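Local structure of glucosamine-6-phosphate deaminase (Thermotoga maritima, 1J5X) at residues Leu232-Met237 / Gln316-Gln321. The protein belongs to the SIS-domain family, alpha/beta proteins whose parallel sheets are flanked by helices. Residues are numbered along the deposited sequence; the frame is centred on the assembly and turned at random.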
# COMPACT_ATOMS: atom_id res chain seq x y z
N LEU A 232 -3.83 7.93 -1.87
CA LEU A 232 -4.53 7.60 -3.09
C LEU A 232 -5.94 7.07 -2.80
O LEU A 232 -6.92 7.34 -3.55
CB LEU A 232 -3.71 6.56 -3.89
CG LEU A 232 -4.40 6.04 -5.14
CD1 LEU A 232 -4.56 7.25 -6.05
CD2 LEU A 232 -3.60 4.99 -5.90
N LYS A 233 -6.08 6.30 -1.71
CA LYS A 233 -7.43 5.80 -1.38
C LYS A 233 -8.37 6.96 -1.10
O LYS A 233 -9.53 6.92 -1.53
CB LYS A 233 -7.40 4.89 -0.13
CG LYS A 233 -6.42 3.71 -0.15
CD LYS A 233 -6.70 2.65 -1.19
CE LYS A 233 -6.25 3.06 -2.65
NZ LYS A 233 -5.94 1.84 -3.51
N CYS A 234 -7.91 7.97 -0.38
CA CYS A 234 -8.81 9.07 -0.08
C CYS A 234 -9.05 9.95 -1.26
O CYS A 234 -10.11 10.61 -1.34
CB CYS A 234 -8.31 9.90 1.06
SG CYS A 234 -8.35 8.87 2.61
N ILE A 235 -8.10 9.97 -2.19
CA ILE A 235 -8.31 10.78 -3.39
C ILE A 235 -9.35 10.09 -4.22
O ILE A 235 -10.35 10.72 -4.59
CB ILE A 235 -6.98 10.94 -4.23
CG1 ILE A 235 -6.05 11.92 -3.51
CG2 ILE A 235 -7.31 11.41 -5.65
CD1 ILE A 235 -4.50 11.85 -3.94
N GLU A 236 -9.17 8.81 -4.49
CA GLU A 236 -10.10 8.10 -5.32
C GLU A 236 -11.49 7.91 -4.70
O GLU A 236 -12.51 8.11 -5.37
CB GLU A 236 -9.59 6.72 -5.67
CG GLU A 236 -8.33 6.65 -6.53
CD GLU A 236 -7.84 5.20 -6.70
OE1 GLU A 236 -7.83 4.45 -5.70
OE2 GLU A 236 -7.43 4.81 -7.81
N MSE A 237 -11.53 7.52 -3.42
CA MSE A 237 -12.84 7.22 -2.83
C MSE A 237 -13.71 8.39 -2.50
O MSE A 237 -14.94 8.36 -2.72
CB MSE A 237 -12.65 6.40 -1.53
CG MSE A 237 -12.20 5.02 -1.78
SE MSE A 237 -12.02 4.12 0.07
CE MSE A 237 -11.15 2.55 -0.43
N GLN A 316 -8.22 3.55 4.26
CA GLN A 316 -9.33 3.05 3.41
C GLN A 316 -10.66 3.36 4.13
O GLN A 316 -11.64 3.67 3.50
CB GLN A 316 -9.27 1.55 3.28
CG GLN A 316 -8.08 0.98 2.50
CD GLN A 316 -8.01 -0.53 2.63
OE1 GLN A 316 -9.02 -1.18 2.64
NE2 GLN A 316 -6.81 -1.10 2.73
N ILE A 317 -10.68 3.21 5.46
CA ILE A 317 -11.87 3.51 6.25
C ILE A 317 -12.13 5.03 6.26
O ILE A 317 -13.28 5.47 6.17
CB ILE A 317 -11.73 2.93 7.72
CG1 ILE A 317 -11.77 1.41 7.66
CG2 ILE A 317 -12.82 3.51 8.67
CD1 ILE A 317 -11.45 0.71 9.05
N LEU A 318 -11.07 5.82 6.35
CA LEU A 318 -11.22 7.26 6.30
C LEU A 318 -11.82 7.62 4.94
O LEU A 318 -12.79 8.38 4.85
CB LEU A 318 -9.86 7.95 6.44
CG LEU A 318 -9.91 9.49 6.28
CD1 LEU A 318 -10.77 10.18 7.42
CD2 LEU A 318 -8.50 10.00 6.38
N GLY A 319 -11.28 7.01 3.88
CA GLY A 319 -11.77 7.36 2.55
C GLY A 319 -13.25 7.05 2.44
O GLY A 319 -14.06 7.87 1.92
N TYR A 320 -13.62 5.85 2.89
CA TYR A 320 -15.01 5.41 2.81
C TYR A 320 -15.93 6.34 3.61
O TYR A 320 -16.91 6.90 3.10
CB TYR A 320 -15.15 4.00 3.31
CG TYR A 320 -16.57 3.50 3.17
CD1 TYR A 320 -17.52 3.75 4.16
CD2 TYR A 320 -16.98 2.86 2.00
CE1 TYR A 320 -18.85 3.36 3.98
CE2 TYR A 320 -18.30 2.48 1.81
CZ TYR A 320 -19.23 2.74 2.80
OH TYR A 320 -20.57 2.37 2.56
N GLN A 321 -15.60 6.54 4.87
CA GLN A 321 -16.43 7.39 5.70
C GLN A 321 -16.50 8.81 5.17
O GLN A 321 -17.56 9.46 5.25
CB GLN A 321 -15.93 7.37 7.17
CG GLN A 321 -16.09 5.97 7.82
CD GLN A 321 -15.87 5.98 9.34
OE1 GLN A 321 -15.89 7.17 9.93
NE2 GLN A 321 -15.65 4.93 9.97
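The ammonium NZ of K233, whose CG packs at 4.2 Å against CG of Q316, is gripped by several groups: a salt bridge to E229 one turn back, hydrogen bonds to S62 OG and the carbonyl of M160, and a long pairing, 3.9 Å, with OE1 of E236. Bends at chi2 (-65°) and chi3 (77°) set CD and CE back toward the N-terminal end of its own helix, on the E229 side; CG alone meets Q316, and NZ ends away from it. The two side chains lie side by side and point the same way; the amide of Q316 is hydrogen-bonded, OE1 to NE2 of Q23 and NE2 to OG1 of T312.

Further along both helices the backbones come closest, CA of G319 4.3 Å from CA of C234. The missing side chain of G319 lets in the C234 backbone and the selenium of selenomethionine M237, which lies 3.5 Å from the carbonyl O of Q316 and 3.7 Å from N of Y320, beside the helical hydrogen bond joining those two atoms. SG of C234 rests 3.7 Å from N of G319, and 3.9 Å from CD2 of L318. No hydrogen bond crosses; the axes of 232-237 and 316-321 approach to 8.2 Å and run near parallel, at 18°.

C234 and L318 both press on F215 and F217, two residues apart on strand 214-218, placing helices 222-238 and 313-326 together on one face of the four-stranded parallel sheet, a layering consistent with an SIS-type alpha/beta sandwich, while helix 15-25 packs against M237, Q316 and Y320, and helix 184-205 against I317.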